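Local coordinates for UDP-N-acetylenolpyruvoylglucosamine reductase (Listeria monocytogenes, PDB 3TX1), which probably catalyses the NADPH-dependent reduction of UDP-N-acetylenolpyruvoylglucosamine to UDP-N-acetylmuramate with FAD as cofactor, a step of peptidoglycan synthesis, at residues A[117-122]-A[148-153]; A[153-158]-A[196-201]; A[172-177]-A[201-206]. All coordinates share one frame; numbering follows the deposited sequence.

Overall arrangement
The three contacts lie close together around one FAD, all within the PCMH-type FAD-binding region. Contacts 1 and 2 have centres about 12 Å apart and share Ala-153 on helix 150-156, whose start belongs to contact 1 and whose end belongs to contact 2. Contact 3, centred about 12 Å from contact 1 and about 10 Å from contact 2, pairs strands 169-175 and 204-214; the second of these also neighbours strand 116-120 of contact 1. Along the chain contact 1 closes at Ala-153, where contact 2 opens, while the segments of contacts 2 and 3 alternate and meet at Lys-201. Together they hold the cofactor along its pyrophosphate, adenosine ribose and adenine, and at the ribityl chain.

Contact 1 (A[117-122]-A[148-153]); sequences IVAMSG and GSIGGA. With FAD (flavin-adenine dinucleotide), chain B.
Ser-121 and Gly-151 meet backbone to backbone where strand 116-120 runs out: the Gly-151 amide donates to the Ser-121 carbonyl, N to O 2.9 Å, with 155° at the hydrogen. The donor comes in well to the side of the C=O direction, at 122°, and somewhat tilted from the carbonyl plane. This is the close-packed end of the contact. Ser-149 approaches the same carbonyl, its OG 3.3 Å from Ser-121 O, Ile-150 sets its CB against Met-120 O, and Gly-151 CA and Ser-121 CB both lie against FAD N6A.

Ser-149 is the N-cap of helix 150-156. Its OG lies between its own backbone N and carbonyl carbon (chi1 84°), near enough to that N for both to reach one phosphate oxygen: Ser-149 N and OG both donate to FAD O1P, at 2.8 and 2.9 Å. The same OG also accepts from Gly-152 N at 2.9 Å, the capping bond proper. The helix start thus faces the pyrophosphate, where its dipole would probably help to balance the negative charge.

Back along the strand the fit relaxes. Ile-150 CG1 reaches Ala-119 CB only at 4.1 Å, a purely apolar touch; the other neighbours of Ile-150 include Leu-125 and Thr-128 of helix 125-134. On the partly exposed side, the CB of Met-120 points away from the helix, and its side chain touches Leu-107 and Thr-109.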
loop_
_atom_site.group_PDB
_atom_site.type_symbol
_atom_site.label_atom_id
_atom_site.label_comp_id
_atom_site.label_asym_id
_atom_site.label_seq_id
_atom_site.Cartn_x
_atom_site.Cartn_y
_atom_site.Cartn_z
ATOM N N ILE A 117 18.735 5.574 -6.813
ATOM C CA ILE A 117 18.230 4.253 -6.479
ATOM C C ILE A 117 17.065 3.760 -7.373
ATOM O O ILE A 117 16.067 4.471 -7.580
ATOM C CB ILE A 117 17.950 4.112 -4.959
ATOM C CG1 ILE A 117 19.291 3.947 -4.222
ATOM C CG2 ILE A 117 17.061 2.909 -4.681
ATOM C CD1 ILE A 117 19.206 3.982 -2.718
ATOM N N VAL A 118 17.255 2.570 -7.948
ATOM C CA VAL A 118 16.245 1.912 -8.779
ATOM C C VAL A 118 15.757 0.669 -8.078
ATOM O O VAL A 118 16.571 -0.187 -7.700
ATOM C CB VAL A 118 16.728 1.591 -10.236
ATOM C CG1 VAL A 118 16.428 0.143 -10.636
ATOM C CG2 VAL A 118 16.108 2.565 -11.233
ATOM N N ALA A 119 14.432 0.596 -7.913
ATOM C CA ALA A 119 13.765 -0.528 -7.245
ATOM C C ALA A 119 12.532 -0.969 -7.999
ATOM O O ALA A 119 11.783 -0.132 -8.496
ATOM C CB ALA A 119 13.370 -0.135 -5.832
ATOM N N MET A 120 12.316 -2.278 -8.062
ATOM C CA MET A 120 11.148 -2.835 -8.723
ATOM C C MET A 120 9.872 -2.648 -7.879
ATOM O O MET A 120 9.953 -2.432 -6.662
ATOM C CB MET A 120 11.397 -4.283 -9.105
ATOM C CG MET A 120 12.185 -4.372 -10.384
ATOM S SD MET A 120 12.382 -6.078 -10.865
ATOM C CE MET A 120 12.746 -5.855 -12.597
ATOM N N SER A 121 8.698 -2.752 -8.499
ATOM C CA SER A 121 7.485 -2.371 -7.795
ATOM C C SER A 121 7.037 -3.334 -6.720
ATOM O O SER A 121 6.138 -3.010 -5.926
ATOM C CB SER A 121 6.364 -2.112 -8.774
ATOM O OG SER A 121 5.952 -3.326 -9.336
ATOM N N GLY A 122 7.683 -4.501 -6.685
ATOM C CA GLY A 122 7.334 -5.563 -5.740
ATOM C C GLY A 122 8.278 -5.517 -4.559
ATOM O O GLY A 122 8.125 -6.271 -3.604
ATOM N N GLY A 148 4.692 -1.984 3.126
ATOM C CA GLY A 148 4.191 -2.029 1.765
ATOM C C GLY A 148 5.226 -2.082 0.664
ATOM O O GLY A 148 6.429 -2.046 0.911
ATOM N N SER A 149 4.721 -2.137 -0.569
ATOM C CA SER A 149 5.557 -2.259 -1.745
ATOM C C SER A 149 5.860 -0.916 -2.378
ATOM O O SER A 149 5.126 0.056 -2.165
ATOM C CB SER A 149 4.817 -3.113 -2.800
ATOM O OG SER A 149 3.895 -2.330 -3.585
ATOM N N ILE A 150 6.872 -0.903 -3.242
ATOM C CA ILE A 150 7.239 0.301 -4.006
ATOM C C ILE A 150 6.090 0.716 -4.919
ATOM O O ILE A 150 5.805 1.903 -5.070
ATOM C CB ILE A 150 8.518 0.094 -4.846
ATOM C CG1 ILE A 150 9.742 0.064 -3.936
ATOM C CG2 ILE A 150 8.689 1.217 -5.858
ATOM C CD1 ILE A 150 10.016 1.360 -3.172
ATOM N N GLY A 151 5.415 -0.264 -5.509
ATOM C CA GLY A 151 4.292 0.052 -6.348
ATOM C C GLY A 151 3.232 0.785 -5.575
ATOM O O GLY A 151 2.616 1.695 -6.102
ATOM N N GLY A 152 3.005 0.382 -4.326
ATOM C CA GLY A 152 1.951 0.998 -3.499
ATOM C C GLY A 152 2.405 2.385 -3.121
ATOM O O GLY A 152 1.631 3.362 -3.176
ATOM N N ALA A 153 3.691 2.479 -2.781
ATOM C CA ALA A 153 4.300 3.760 -2.466
ATOM C C ALA A 153 4.098 4.790 -3.583
ATOM O O ALA A 153 3.662 5.914 -3.306
ATOM C CB ALA A 153 5.783 3.600 -2.180
HETATM P PA FAD B . -1.617 -1.881 -1.168
HETATM O O1A FAD B . -1.409 -3.283 -1.632
HETATM O O2A FAD B . -2.250 -1.630 0.171
HETATM O O5B FAD B . -2.560 -1.119 -2.208
HETATM C C5B FAD B . -2.391 0.294 -2.147
HETATM C C4B FAD B . -2.889 0.984 -3.399
HETATM O O4B FAD B . -1.854 1.065 -4.366
HETATM C C3B FAD B . -4.057 0.331 -4.103
HETATM O O3B FAD B . -4.740 1.388 -4.820
HETATM C C2B FAD B . -3.325 -0.569 -5.099
HETATM O O2B FAD B . -4.050 -1.034 -6.253
HETATM C C1B FAD B . -2.235 0.363 -5.543
HETATM N N9A FAD B . -1.062 -0.395 -5.942
HETATM C C8A FAD B . -0.380 -1.300 -5.225
HETATM N N7A FAD B . 0.709 -1.699 -5.941
HETATM C C5A FAD B . 0.743 -1.041 -7.121
HETATM C C6A FAD B . 1.569 -1.001 -8.356
HETATM N N6A FAD B . 2.677 -1.773 -8.539
HETATM N N1A FAD B . 1.186 -0.145 -9.327
HETATM C C2A FAD B . 0.123 0.640 -9.214
HETATM N N3A FAD B . -0.692 0.640 -8.158
HETATM C C4A FAD B . -0.440 -0.167 -7.102
HETATM N N1 FAD B . 1.488 5.277 4.494
HETATM C C2 FAD B . 2.177 6.443 4.532
HETATM O O2 FAD B . 2.168 7.190 3.540
HETATM N N3 FAD B . 2.917 6.846 5.574
HETATM C C4 FAD B . 3.025 6.155 6.701
HETATM O O4 FAD B . 3.694 6.583 7.670
HETATM C C4X FAD B . 2.301 4.876 6.736
HETATM N N5 FAD B . 2.360 4.116 7.825
HETATM C C5X FAD B . 1.717 2.942 7.910
HETATM C C6 FAD B . 1.846 2.200 9.075
HETATM C C7 FAD B . 1.229 0.982 9.193
HETATM C C7M FAD B . 1.365 0.195 10.470
HETATM C C8 FAD B . 0.444 0.498 8.035
HETATM C C8M FAD B . -0.265 -0.807 8.088
HETATM C C9 FAD B . 0.321 1.231 6.886
HETATM C C9A FAD B . 0.932 2.456 6.779
HETATM N N10 FAD B . 0.841 3.229 5.596
HETATM C C10 FAD B . 1.521 4.460 5.555
HETATM C "C1'" FAD B . 0.026 2.761 4.460
HETATM C "C2'" FAD B . 0.838 1.939 3.485
HETATM O "O2'" FAD B . 2.042 1.490 4.102
HETATM C "C3'" FAD B . 1.233 2.756 2.270
HETATM O "O3'" FAD B . 0.029 3.292 1.735
HETATM C "C4'" FAD B . 1.918 1.859 1.243
HETATM O "O4'" FAD B . 2.743 2.621 0.350
HETATM C "C5'" FAD B . 0.941 0.977 0.487
HETATM O "O5'" FAD B . 1.673 -0.123 0.002
HETATM P P FAD B . 1.025 -1.473 -0.501
HETATM O O1P FAD B . 2.052 -2.075 -1.391
HETATM O O2P FAD B . 0.608 -2.169 0.750
HETATM O O3P FAD B . -0.264 -1.049 -1.281
#

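Contact 2 (A[153-158]-A[196-201]); sequences ALHMNA and STIAEK. With FAD (flavin-adenine dinucleotide), chain B; SO4 (sulfate ion), chain E.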
loop_
_atom_site.group_PDB
_atom_site.type_symbol
_atom_site.label_atom_id
_atom_site.label_comp_id
_atom_site.label_asym_id
_atom_site.label_seq_id
_atom_site.Cartn_x
_atom_site.Cartn_y
_atom_site.Cartn_z
ATOM N N ALA A 153 3.691 2.479 -2.781
ATOM C CA ALA A 153 4.300 3.760 -2.466
ATOM C C ALA A 153 4.098 4.790 -3.583
ATOM O O ALA A 153 3.662 5.914 -3.306
ATOM C CB ALA A 153 5.783 3.600 -2.180
ATOM N N LEU A 154 4.392 4.448 -4.835
ATOM C CA LEU A 154 4.214 5.483 -5.855
ATOM C C LEU A 154 2.729 5.781 -6.052
ATOM O O LEU A 154 2.318 6.931 -6.314
ATOM C CB LEU A 154 4.851 5.140 -7.192
ATOM C CG LEU A 154 6.293 4.675 -7.220
ATOM C CD1 LEU A 154 6.892 5.130 -8.530
ATOM C CD2 LEU A 154 7.139 5.178 -6.074
ATOM N N HIS A 155 1.922 4.740 -5.909
ATOM C CA HIS A 155 0.527 4.921 -6.126
ATOM C C HIS A 155 -0.030 5.874 -5.095
ATOM O O HIS A 155 -0.815 6.759 -5.415
ATOM C CB HIS A 155 -0.203 3.592 -6.146
ATOM C CG HIS A 155 -1.640 3.742 -6.479
ATOM N ND1 HIS A 155 -2.094 3.763 -7.759
ATOM C CD2 HIS A 155 -2.740 3.986 -5.666
ATOM C CE1 HIS A 155 -3.430 3.967 -7.756
ATOM N NE2 HIS A 155 -3.826 4.093 -6.472
ATOM N N MET A 156 0.439 5.750 -3.862
ATOM C CA MET A 156 -0.061 6.572 -2.778
ATOM C C MET A 156 0.716 7.859 -2.482
ATOM O O MET A 156 0.361 8.593 -1.568
ATOM C CB MET A 156 0.003 5.732 -1.512
ATOM C CG MET A 156 -0.828 4.472 -1.543
ATOM S SD MET A 156 -2.567 4.857 -1.781
ATOM C CE MET A 156 -2.748 6.341 -0.791
ATOM N N ASN A 157 1.766 8.146 -3.238
ATOM C CA ASN A 157 2.697 9.218 -2.871
ATOM C C ASN A 157 2.914 9.153 -1.366
ATOM O O ASN A 157 2.699 10.118 -0.601
ATOM C CB ASN A 157 2.302 10.614 -3.307
ATOM C CG ASN A 157 3.484 11.572 -3.211
ATOM O OD1 ASN A 157 4.659 11.148 -3.359
ATOM N ND2 ASN A 157 3.202 12.856 -2.948
ATOM N N ALA A 158 3.355 7.968 -0.967
ATOM C CA ALA A 158 3.548 7.620 0.415
ATOM C C ALA A 158 4.468 8.628 1.105
ATOM O O ALA A 158 5.484 9.040 0.552
ATOM C CB ALA A 158 4.098 6.196 0.487
ATOM N N SER A 196 -0.559 11.483 -6.259
ATOM C CA SER A 196 0.197 10.968 -7.416
ATOM C C SER A 196 -0.631 10.978 -8.697
ATOM O O SER A 196 -1.813 10.627 -8.670
ATOM C CB SER A 196 0.727 9.528 -7.188
ATOM O OG SER A 196 -0.268 8.525 -7.408
ATOM N N THR A 197 0.006 11.375 -9.805
ATOM C CA THR A 197 -0.617 11.353 -11.134
ATOM C C THR A 197 -0.675 9.892 -11.606
ATOM O O THR A 197 -1.378 9.566 -12.549
ATOM C CB THR A 197 0.070 12.313 -12.152
ATOM O OG1 THR A 197 1.474 12.043 -12.244
ATOM C CG2 THR A 197 -0.117 13.785 -11.730
ATOM N N ILE A 198 0.067 9.026 -10.910
ATOM C CA ILE A 198 0.045 7.569 -11.106
ATOM C C ILE A 198 -1.336 7.014 -10.782
ATOM O O ILE A 198 -1.825 6.137 -11.499
ATOM C CB ILE A 198 1.068 6.857 -10.188
ATOM C CG1 ILE A 198 2.343 6.491 -10.944
ATOM C CG2 ILE A 198 0.525 5.507 -9.751
ATOM C CD1 ILE A 198 2.851 7.542 -11.894
ATOM N N ALA A 199 -1.929 7.517 -9.691
ATOM C CA ALA A 199 -3.269 7.132 -9.228
ATOM C C ALA A 199 -4.294 7.329 -10.353
ATOM O O ALA A 199 -4.968 6.376 -10.786
ATOM C CB ALA A 199 -3.646 7.925 -7.983
ATOM N N GLU A 200 -4.415 8.570 -10.815
ATOM C CA GLU A 200 -5.206 8.823 -12.007
ATOM C C GLU A 200 -4.319 8.255 -13.081
ATOM O O GLU A 200 -3.183 7.895 -12.798
ATOM C CB GLU A 200 -5.412 10.306 -12.247
ATOM C CG GLU A 200 -6.531 10.917 -11.428
ATOM C CD GLU A 200 -6.767 12.357 -11.811
ATOM O OE1 GLU A 200 -5.769 13.052 -12.094
ATOM O OE2 GLU A 200 -7.939 12.793 -11.837
ATOM N N LYS A 201 -4.801 8.174 -14.307
ATOM C CA LYS A 201 -3.999 7.582 -15.371
ATOM C C LYS A 201 -3.800 6.100 -15.120
ATOM O O LYS A 201 -3.306 5.386 -15.979
ATOM C CB LYS A 201 -2.608 8.225 -15.460
ATOM C CG LYS A 201 -2.689 9.747 -15.534
ATOM C CD LYS A 201 -1.507 10.425 -16.203
ATOM C CE LYS A 201 -1.864 11.893 -16.419
ATOM N NZ LYS A 201 -1.037 12.600 -17.437
HETATM P PA FAD B . -1.617 -1.881 -1.168
HETATM O O1A FAD B . -1.409 -3.283 -1.632
HETATM O O2A FAD B . -2.250 -1.630 0.171
HETATM O O5B FAD B . -2.560 -1.119 -2.208
HETATM C C5B FAD B . -2.391 0.294 -2.147
HETATM C C4B FAD B . -2.889 0.984 -3.399
HETATM O O4B FAD B . -1.854 1.065 -4.366
HETATM C C3B FAD B . -4.057 0.331 -4.103
HETATM O O3B FAD B . -4.740 1.388 -4.820
HETATM C C2B FAD B . -3.325 -0.569 -5.099
HETATM O O2B FAD B . -4.050 -1.034 -6.253
HETATM C C1B FAD B . -2.235 0.363 -5.543
HETATM N N9A FAD B . -1.062 -0.395 -5.942
HETATM C C8A FAD B . -0.380 -1.300 -5.225
HETATM N N7A FAD B . 0.709 -1.699 -5.941
HETATM C C5A FAD B . 0.743 -1.041 -7.121
HETATM C C6A FAD B . 1.569 -1.001 -8.356
HETATM N N6A FAD B . 2.677 -1.773 -8.539
HETATM N N1A FAD B . 1.186 -0.145 -9.327
HETATM C C2A FAD B . 0.123 0.640 -9.214
HETATM N N3A FAD B . -0.692 0.640 -8.158
HETATM C C4A FAD B . -0.440 -0.167 -7.102
HETATM N N1 FAD B . 1.488 5.277 4.494
HETATM C C2 FAD B . 2.177 6.443 4.532
HETATM O O2 FAD B . 2.168 7.190 3.540
HETATM N N3 FAD B . 2.917 6.846 5.574
HETATM C C4 FAD B . 3.025 6.155 6.701
HETATM O O4 FAD B . 3.694 6.583 7.670
HETATM C C4X FAD B . 2.301 4.876 6.736
HETATM N N5 FAD B . 2.360 4.116 7.825
HETATM C C5X FAD B . 1.717 2.942 7.910
HETATM C C6 FAD B . 1.846 2.200 9.075
HETATM C C7 FAD B . 1.229 0.982 9.193
HETATM C C7M FAD B . 1.365 0.195 10.470
HETATM C C8 FAD B . 0.444 0.498 8.035
HETATM C C8M FAD B . -0.265 -0.807 8.088
HETATM C C9 FAD B . 0.321 1.231 6.886
HETATM C C9A FAD B . 0.932 2.456 6.779
HETATM N N10 FAD B . 0.841 3.229 5.596
HETATM C C10 FAD B . 1.521 4.460 5.555
HETATM C "C1'" FAD B . 0.026 2.761 4.460
HETATM C "C2'" FAD B . 0.838 1.939 3.485
HETATM O "O2'" FAD B . 2.042 1.490 4.102
HETATM C "C3'" FAD B . 1.233 2.756 2.270
HETATM O "O3'" FAD B . 0.029 3.292 1.735
HETATM C "C4'" FAD B . 1.918 1.859 1.243
HETATM O "O4'" FAD B . 2.743 2.621 0.350
HETATM C "C5'" FAD B . 0.941 0.977 0.487
HETATM O "O5'" FAD B . 1.673 -0.123 0.002
HETATM P P FAD B . 1.025 -1.473 -0.501
HETATM O O1P FAD B . 2.052 -2.075 -1.391
HETATM O O2P FAD B . 0.608 -2.169 0.750
HETATM O O3P FAD B . -0.264 -1.049 -1.281
HETATM S S SO4 E . -7.130 5.061 -6.713
HETATM O O1 SO4 E . -6.439 5.170 -8.024
HETATM O O2 SO4 E . -6.495 5.986 -5.743
HETATM O O3 SO4 E . -8.565 5.388 -6.883
HETATM O O4 SO4 E . -7.041 3.674 -6.194
#
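Leu-154 meets the loop through its carbonyl, which points its oxygen at Ser-196 CB, while the side chain of Leu-154 packs on Leu-169 and Ala-172 of strand 169-175. Next comes His-155, which does most of the work. Its carbonyl takes the hydroxyl of Ser-196, OG to O 2.7 Å, from a position 43° out of the carbonyl plane and so not on a lone pair. The same OG accepts from Ala-199 N at 3.0 Å, an ST motif in the loop that carries Ala-199 to the imidazole.

With CG anti to the backbone N (chi1 -175°), the ring of His-155 reaches out between cofactor and loop. One face lies against the adenosine ribose, FAD C1B standing 3.5 Å above the plane; against the opposite face Ala-199 CB makes a CH-pi contact, 4.3 Å from the ring centroid and 25° off its normal. Ile-198 crosses obliquely, its CG2 3.7 Å from His-155 ND1. At the ring edge a sulfate, probably from the crystallisation liquor, receives weak hydrogen bonds from His-155 NE2, O4 at 3.3 Å being the shorter; Lys-316 also binds this ion.

Beyond Met-156, whose CG rests on the FAD ribityl O3', Asn-157, with positive phi, leaves the helix in a Schellman motif. Its CB faces Ser-196 CB at 4.3 Å, and its OD1 accepts from Ser-166 N. The side chains of Asn-157 and Arg-194, a predicted active-site residue, are about 6 Å apart.

Contact 3 (A[172-177]-A[201-206]); sequences ATVLTQ and KNYIVL. With FAD (flavin-adenine dinucleotide), chain B.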
loop_
_atom_site.group_PDB
_atom_site.type_symbol
_atom_site.label_atom_id
_atom_site.label_comp_id
_atom_site.label_asym_id
_atom_site.label_seq_id
_atom_site.Cartn_x
_atom_site.Cartn_y
_atom_site.Cartn_z
ATOM N N ALA A 172 9.935 6.541 -13.241
ATOM C CA ALA A 172 9.219 5.298 -13.018
ATOM C C ALA A 172 8.942 4.571 -14.327
ATOM O O ALA A 172 8.711 5.206 -15.378
ATOM C CB ALA A 172 7.914 5.576 -12.309
ATOM N N THR A 173 8.991 3.240 -14.259
ATOM C CA THR A 173 8.586 2.419 -15.389
ATOM C C THR A 173 7.178 1.933 -15.094
ATOM O O THR A 173 6.910 1.377 -14.037
ATOM C CB THR A 173 9.465 1.190 -15.586
ATOM O OG1 THR A 173 10.825 1.596 -15.651
ATOM C CG2 THR A 173 9.083 0.481 -16.889
ATOM N N VAL A 174 6.306 2.071 -16.063
ATOM C CA VAL A 174 4.936 1.781 -15.841
ATOM C C VAL A 174 4.230 1.053 -17.009
ATOM O O VAL A 174 4.747 0.997 -18.129
ATOM C CB VAL A 174 4.299 3.143 -15.539
ATOM C CG1 VAL A 174 3.066 3.426 -16.375
ATOM C CG2 VAL A 174 4.088 3.320 -14.058
ATOM N N LEU A 175 3.068 0.469 -16.722
ATOM C CA LEU A 175 2.221 -0.138 -17.738
ATOM C C LEU A 175 0.909 0.588 -17.806
ATOM O O LEU A 175 0.221 0.781 -16.809
ATOM C CB LEU A 175 1.955 -1.628 -17.489
ATOM C CG LEU A 175 3.097 -2.668 -17.647
ATOM C CD1 LEU A 175 2.521 -4.077 -17.673
ATOM C CD2 LEU A 175 3.965 -2.471 -18.878
ATOM N N THR A 176 0.563 1.009 -19.003
ATOM C CA THR A 176 -0.717 1.644 -19.224
ATOM C C THR A 176 -1.772 0.539 -19.217
ATOM O O THR A 176 -1.453 -0.659 -19.307
ATOM C CB THR A 176 -0.733 2.402 -20.554
ATOM O OG1 THR A 176 -0.710 1.468 -21.636
ATOM C CG2 THR A 176 0.486 3.313 -20.662
ATOM N N GLN A 177 -3.034 0.933 -19.117
ATOM C CA GLN A 177 -4.115 -0.047 -19.063
ATOM C C GLN A 177 -4.168 -0.964 -20.273
ATOM O O GLN A 177 -4.736 -2.061 -20.199
ATOM C CB GLN A 177 -5.460 0.630 -18.837
ATOM C CG GLN A 177 -5.730 1.050 -17.396
ATOM C CD GLN A 177 -7.197 1.425 -17.173
ATOM O OE1 GLN A 177 -7.940 1.698 -18.127
ATOM N NE2 GLN A 177 -7.622 1.430 -15.916
ATOM N N LYS A 201 -4.801 8.174 -14.307
ATOM C CA LYS A 201 -3.999 7.582 -15.371
ATOM C C LYS A 201 -3.800 6.100 -15.120
ATOM O O LYS A 201 -3.306 5.386 -15.979
ATOM C CB LYS A 201 -2.608 8.225 -15.460
ATOM C CG LYS A 201 -2.689 9.747 -15.534
ATOM C CD LYS A 201 -1.507 10.425 -16.203
ATOM C CE LYS A 201 -1.864 11.893 -16.419
ATOM N NZ LYS A 201 -1.037 12.600 -17.437
ATOM N N ASN A 202 -4.220 5.638 -13.950
ATOM C CA ASN A 202 -4.189 4.212 -13.598
ATOM C C ASN A 202 -3.016 3.348 -14.073
ATOM O O ASN A 202 -3.213 2.246 -14.603
ATOM C CB ASN A 202 -5.500 3.636 -14.125
ATOM C CG ASN A 202 -6.684 4.508 -13.787
ATOM O OD1 ASN A 202 -6.544 5.531 -13.111
ATOM N ND2 ASN A 202 -7.858 4.120 -14.261
ATOM N N TYR A 203 -1.802 3.846 -13.853
ATOM C CA TYR A 203 -0.591 3.148 -14.260
ATOM C C TYR A 203 -0.215 2.009 -13.335
ATOM O O TYR A 203 -0.424 2.115 -12.136
ATOM C CB TYR A 203 0.569 4.120 -14.332
ATOM C CG TYR A 203 0.426 5.192 -15.403
ATOM C CD1 TYR A 203 -0.061 4.892 -16.683
ATOM C CD2 TYR A 203 0.854 6.488 -15.163
ATOM C CE1 TYR A 203 -0.147 5.868 -17.664
ATOM C CE2 TYR A 203 0.767 7.464 -16.140
ATOM C CZ TYR A 203 0.272 7.157 -17.384
ATOM O OH TYR A 203 0.212 8.166 -18.329
ATOM N N ILE A 204 0.285 0.907 -13.894
ATOM C CA ILE A 204 0.812 -0.210 -13.080
ATOM C C ILE A 204 2.317 0.029 -12.970
ATOM O O ILE A 204 3.052 -0.057 -13.939
ATOM C CB ILE A 204 0.557 -1.625 -13.673
ATOM C CG1 ILE A 204 -0.924 -2.010 -13.653
ATOM C CG2 ILE A 204 1.315 -2.691 -12.887
ATOM C CD1 ILE A 204 -1.728 -1.563 -14.856
ATOM N N VAL A 205 2.770 0.372 -11.790
ATOM C CA VAL A 205 4.171 0.648 -11.609
ATOM C C VAL A 205 4.958 -0.639 -11.684
ATOM O O VAL A 205 4.583 -1.605 -11.018
ATOM C CB VAL A 205 4.384 1.258 -10.212
ATOM C CG1 VAL A 205 5.868 1.522 -9.919
ATOM C CG2 VAL A 205 3.521 2.509 -10.080
ATOM N N LEU A 206 6.023 -0.654 -12.488
ATOM C CA LEU A 206 6.956 -1.787 -12.544
ATOM C C LEU A 206 8.287 -1.550 -11.791
ATOM O O LEU A 206 8.813 -2.455 -11.157
ATOM C CB LEU A 206 7.216 -2.224 -13.962
ATOM C CG LEU A 206 5.980 -2.747 -14.673
ATOM C CD1 LEU A 206 6.296 -2.962 -16.137
ATOM C CD2 LEU A 206 5.486 -4.032 -14.041
HETATM P PA FAD B . -1.617 -1.881 -1.168
HETATM O O1A FAD B . -1.409 -3.283 -1.632
HETATM O O2A FAD B . -2.250 -1.630 0.171
HETATM O O5B FAD B . -2.560 -1.119 -2.208
HETATM C C5B FAD B . -2.391 0.294 -2.147
HETATM C C4B FAD B . -2.889 0.984 -3.399
HETATM O O4B FAD B . -1.854 1.065 -4.366
HETATM C C3B FAD B . -4.057 0.331 -4.103
HETATM O O3B FAD B . -4.740 1.388 -4.820
HETATM C C2B FAD B . -3.325 -0.569 -5.099
HETATM O O2B FAD B . -4.050 -1.034 -6.253
HETATM C C1B FAD B . -2.235 0.363 -5.543
HETATM N N9A FAD B . -1.062 -0.395 -5.942
HETATM C C8A FAD B . -0.380 -1.300 -5.225
HETATM N N7A FAD B . 0.709 -1.699 -5.941
HETATM C C5A FAD B . 0.743 -1.041 -7.121
HETATM C C6A FAD B . 1.569 -1.001 -8.356
HETATM N N6A FAD B . 2.677 -1.773 -8.539
HETATM N N1A FAD B . 1.186 -0.145 -9.327
HETATM C C2A FAD B . 0.123 0.640 -9.214
HETATM N N3A FAD B . -0.692 0.640 -8.158
HETATM C C4A FAD B . -0.440 -0.167 -7.102
HETATM N N1 FAD B . 1.488 5.277 4.494
HETATM C C2 FAD B . 2.177 6.443 4.532
HETATM O O2 FAD B . 2.168 7.190 3.540
HETATM N N3 FAD B . 2.917 6.846 5.574
HETATM C C4 FAD B . 3.025 6.155 6.701
HETATM O O4 FAD B . 3.694 6.583 7.670
HETATM C C4X FAD B . 2.301 4.876 6.736
HETATM N N5 FAD B . 2.360 4.116 7.825
HETATM C C5X FAD B . 1.717 2.942 7.910
HETATM C C6 FAD B . 1.846 2.200 9.075
HETATM C C7 FAD B . 1.229 0.982 9.193
HETATM C C7M FAD B . 1.365 0.195 10.470
HETATM C C8 FAD B . 0.444 0.498 8.035
HETATM C C8M FAD B . -0.265 -0.807 8.088
HETATM C C9 FAD B . 0.321 1.231 6.886
HETATM C C9A FAD B . 0.932 2.456 6.779
HETATM N N10 FAD B . 0.841 3.229 5.596
HETATM C C10 FAD B . 1.521 4.460 5.555
HETATM C "C1'" FAD B . 0.026 2.761 4.460
HETATM C "C2'" FAD B . 0.838 1.939 3.485
HETATM O "O2'" FAD B . 2.042 1.490 4.102
HETATM C "C3'" FAD B . 1.233 2.756 2.270
HETATM O "O3'" FAD B . 0.029 3.292 1.735
HETATM C "C4'" FAD B . 1.918 1.859 1.243
HETATM O "O4'" FAD B . 2.743 2.621 0.350
HETATM C "C5'" FAD B . 0.941 0.977 0.487
HETATM O "O5'" FAD B . 1.673 -0.123 0.002
HETATM P P FAD B . 1.025 -1.473 -0.501
HETATM O O1P FAD B . 2.052 -2.075 -1.391
HETATM O O2P FAD B . 0.608 -2.169 0.750
HETATM O O3P FAD B . -0.264 -1.049 -1.281
#
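The carbonyl oxygen of Ile-204 is approached by two groups of the facing strand: Leu-175 N donates to it at 2.8 Å, and the CA hydrogen of Val-174 adds a CA-H...O contact, CA to O 3.2 Å. The bond is returned by Ile-204 N to Leu-175 O at 2.9 Å, almost straight (176°) and on a lone pair in the carbonyl plane. Two residues along, past Val-174 and Val-205, Leu-206 N donates to Thr-173 O at 2.7 Å. These are the marks of antiparallel pairing, with Leu-175 and Ile-204 a hydrogen-bonded pair and Val-174 and Val-205 a non-hydrogen-bonded one.

Side chains alternate accordingly. On the face of Leu-175, its CB meets Ile-204 CB, and its CG, placed opposite the carbonyl carbon (chi1 -70°), is carried to Leu-206 CD1 at 3.5 Å. On the other, Val-174 crosses Tyr-203 at about a right angle, bringing CG1 against Tyr-203 CB and CG. The Tyr-203 ring brings its edge to Leu-175 O, and Thr-176 CG2 touches the ring at CE1.

Val-205 directs its backbone groups to the cofactor: Val-205 N donates to FAD N1A at 3.0 Å, and FAD N6A donates to Val-205 O at 3.1 Å. The strand thereby reads the Watson-Crick edge of adenine. Around the pair, helix 64-76 packs on Leu-175 through Ala-67 and Val-71, strand 181-185 meets Tyr-203 through Lys-182 and Leu-184, and helix 150-156 sets Leu-154 against Val-205.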